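Local coordinates for cytochrome oxidase subunit II (Rhodothermus marinus, PDB 1W2L), which forms, through this cytochrome c domain of a caa3 oxygen reductase, a covalently bound heme c site that probably passes electrons towards the oxidase's copper A centre, at residues 11-16 with 22-27. Sequence-based numbering, arbitrary orientation.
Sequences RLYREK and HSIDGS. With HEC (heme c), chain B.
The CXXCH heme-attachment motif of the cytochrome c fold ends at His22, and Tyr13, on helix 5-15, reaches across to the backbone of that ligand. Tyr13 OH donates to His22 O at 2.6 Å, lying in the carbonyl plane with a C=O...donor angle of 148°, and His22 O itself lies at the edge of the Tyr13 ring, near its plane. With CG anti to the backbone N (chi1 167°), the Tyr13 ring extends from the helix to the loop, where Ile24 CG2 packs 3.8 Å from Tyr13 CZ. Cys18, one of the two cysteines bonded covalently to the heme, and Phe94 also adjoin this tyrosine. A phenylalanine here would probably leave His22 O without this donor and the ligand's backbone less firmly tied to the helix. His22 NE2 binds the heme iron at 2.0 Å, with Met76 SD as the other axial ligand, while His22 ND1 is hydrogen-bonded to Pro32 O; bonds at both nitrogens fix the imidazole's rotation. Beyond the ligand, Ser23 OG donates to Ser27 O at 2.7 Å, in the carbonyl plane and on a lone pair, bridging the turn. Asp25 OD1 accepts from Ser27 N at 3.1 Å, the geometry of an Asx turn, and its syn lone pair takes Ser27 OG at 2.6 Å.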
# COMPACT_ATOMS: atom_id res chain seq x y z
N ARG A 11 0.45 13.43 -3.01
CA ARG A 11 0.90 13.68 -4.37
C ARG A 11 1.42 12.41 -5.04
O ARG A 11 1.14 12.17 -6.20
CB ARG A 11 1.99 14.75 -4.40
CG ARG A 11 1.55 16.14 -4.07
CD ARG A 11 2.81 17.04 -4.28
NE ARG A 11 2.32 18.39 -4.30
CZ ARG A 11 2.35 19.31 -5.21
NH1 ARG A 11 2.90 19.08 -6.40
NH2 ARG A 11 1.79 20.48 -4.89
N LEU A 12 2.18 11.60 -4.32
CA LEU A 12 2.74 10.36 -4.86
C LEU A 12 1.63 9.34 -5.11
O LEU A 12 1.76 8.58 -6.07
CB LEU A 12 3.77 9.79 -3.91
CG LEU A 12 5.06 10.61 -3.74
CD1 LEU A 12 5.83 10.09 -2.55
CD2 LEU A 12 5.89 10.56 -5.01
N TYR A 13 0.60 9.33 -4.29
CA TYR A 13 -0.52 8.42 -4.50
C TYR A 13 -1.09 8.59 -5.91
O TYR A 13 -1.52 7.64 -6.56
CB TYR A 13 -1.56 8.69 -3.42
CG TYR A 13 -2.91 8.06 -3.67
CD1 TYR A 13 -3.10 6.72 -3.47
CD2 TYR A 13 -3.98 8.84 -4.09
CE1 TYR A 13 -4.33 6.13 -3.70
CE2 TYR A 13 -5.24 8.29 -4.30
CZ TYR A 13 -5.41 6.92 -4.11
OH TYR A 13 -6.64 6.37 -4.32
N ARG A 14 -1.09 9.86 -6.36
CA ARG A 14 -1.53 10.18 -7.70
C ARG A 14 -0.42 9.91 -8.70
O ARG A 14 -0.53 9.11 -9.65
CB ARG A 14 -2.07 11.63 -7.74
CG ARG A 14 -3.40 11.74 -6.99
CD ARG A 14 -4.22 13.02 -7.14
NE ARG A 14 -3.61 14.07 -6.37
CZ ARG A 14 -3.52 14.78 -5.30
NH1 ARG A 14 -4.32 14.52 -4.27
NH2 ARG A 14 -2.63 15.77 -5.19
N GLU A 15 0.73 10.57 -8.54
CA GLU A 15 1.79 10.55 -9.55
C GLU A 15 2.36 9.18 -9.82
O GLU A 15 2.77 8.91 -10.99
CB GLU A 15 2.91 11.52 -9.12
CG GLU A 15 2.50 12.95 -9.03
CD GLU A 15 3.65 13.83 -8.59
OE1 GLU A 15 4.46 13.30 -7.76
OE2 GLU A 15 3.69 15.00 -9.05
N LYS A 16 2.45 8.34 -8.82
CA LYS A 16 3.01 7.01 -8.94
C LYS A 16 1.96 5.94 -9.30
O LYS A 16 2.29 4.77 -9.31
CB LYS A 16 3.78 6.61 -7.67
CG LYS A 16 4.91 7.57 -7.33
CD LYS A 16 6.02 7.39 -8.36
CE LYS A 16 7.26 8.17 -7.99
NZ LYS A 16 8.27 8.10 -9.08
N HIS A 22 -5.88 1.32 -6.16
CA HIS A 22 -6.23 1.40 -4.72
C HIS A 22 -7.05 2.65 -4.46
O HIS A 22 -6.54 3.78 -4.67
CB HIS A 22 -4.93 1.53 -3.90
CG HIS A 22 -4.04 0.32 -3.90
ND1 HIS A 22 -4.35 -0.84 -3.24
CD2 HIS A 22 -2.82 0.15 -4.47
CE1 HIS A 22 -3.32 -1.70 -3.41
NE2 HIS A 22 -2.41 -1.10 -4.16
N SER A 23 -8.25 2.47 -3.96
CA SER A 23 -9.13 3.55 -3.57
C SER A 23 -8.78 4.03 -2.17
O SER A 23 -8.05 3.40 -1.45
CB SER A 23 -10.57 3.13 -3.63
OG SER A 23 -10.83 2.30 -2.50
N ILE A 24 -9.38 5.18 -1.82
CA ILE A 24 -9.27 5.64 -0.42
C ILE A 24 -10.64 5.73 0.20
O ILE A 24 -10.80 6.24 1.33
CB ILE A 24 -8.50 6.95 -0.31
CG1 ILE A 24 -9.03 8.12 -1.16
CG2 ILE A 24 -7.04 6.70 -0.63
CD1 ILE A 24 -8.40 9.45 -0.76
N ASP A 25 -11.69 5.21 -0.45
CA ASP A 25 -13.07 5.32 0.05
C ASP A 25 -13.73 3.99 0.40
O ASP A 25 -14.93 3.89 0.62
CB ASP A 25 -14.00 6.06 -0.95
CG ASP A 25 -14.19 5.24 -2.20
OD1 ASP A 25 -13.54 4.17 -2.40
OD2 ASP A 25 -15.01 5.68 -3.01
N GLY A 26 -12.92 2.93 0.49
CA GLY A 26 -13.38 1.63 0.82
C GLY A 26 -13.75 0.73 -0.31
O GLY A 26 -13.93 -0.46 -0.09
N SER A 27 -13.84 1.26 -1.51
CA SER A 27 -14.19 0.48 -2.70
C SER A 27 -13.03 -0.40 -3.15
O SER A 27 -11.87 -0.09 -3.06
CB SER A 27 -14.63 1.37 -3.85
OG SER A 27 -13.60 2.28 -4.25
FE HEC B . -0.62 -1.95 -4.57
CHA HEC B . -1.37 -4.55 -2.49
CHB HEC B . 0.63 -0.21 -1.93
CHC HEC B . 0.20 0.58 -6.67
CHD HEC B . -2.22 -3.56 -7.13
NA HEC B . -0.40 -2.33 -2.60
C1A HEC B . -0.75 -3.49 -1.93
C2A HEC B . -0.55 -3.25 -0.52
C3A HEC B . 0.05 -2.06 -0.37
C4A HEC B . 0.16 -1.45 -1.69
CMA HEC B . 0.44 -1.34 0.92
CAA HEC B . -1.06 -4.21 0.56
CBA HEC B . -2.54 -3.87 0.74
CGA HEC B . -3.34 -4.72 1.78
O1A HEC B . -4.54 -4.56 1.69
O2A HEC B . -2.71 -5.51 2.53
NB HEC B . 0.24 -0.15 -4.34
C1B HEC B . 0.63 0.37 -3.19
C2B HEC B . 1.18 1.73 -3.39
C3B HEC B . 1.12 1.91 -4.75
C4B HEC B . 0.51 0.77 -5.34
CMB HEC B . 1.64 2.65 -2.33
CAB HEC B . 1.59 3.11 -5.55
CBB HEC B . 3.08 3.39 -5.26
NC HEC B . -0.89 -1.57 -6.51
C1C HEC B . -0.47 -0.43 -7.18
C2C HEC B . -0.93 -0.55 -8.59
C3C HEC B . -1.59 -1.70 -8.70
C4C HEC B . -1.56 -2.37 -7.43
CMC HEC B . -0.67 0.54 -9.63
CAC HEC B . -2.42 -2.21 -9.89
CBC HEC B . -1.71 -2.42 -11.21
ND HEC B . -1.56 -3.73 -4.77
C1D HEC B . -2.18 -4.18 -5.89
C2D HEC B . -2.84 -5.44 -5.63
C3D HEC B . -2.56 -5.70 -4.35
C4D HEC B . -1.78 -4.67 -3.79
CMD HEC B . -3.63 -6.20 -6.62
CAD HEC B . -3.05 -6.97 -3.54
CBD HEC B . -2.15 -8.18 -3.79
CGD HEC B . -0.88 -8.07 -3.03
O1D HEC B . 0.22 -7.90 -3.63
O2D HEC B . -0.93 -8.11 -1.76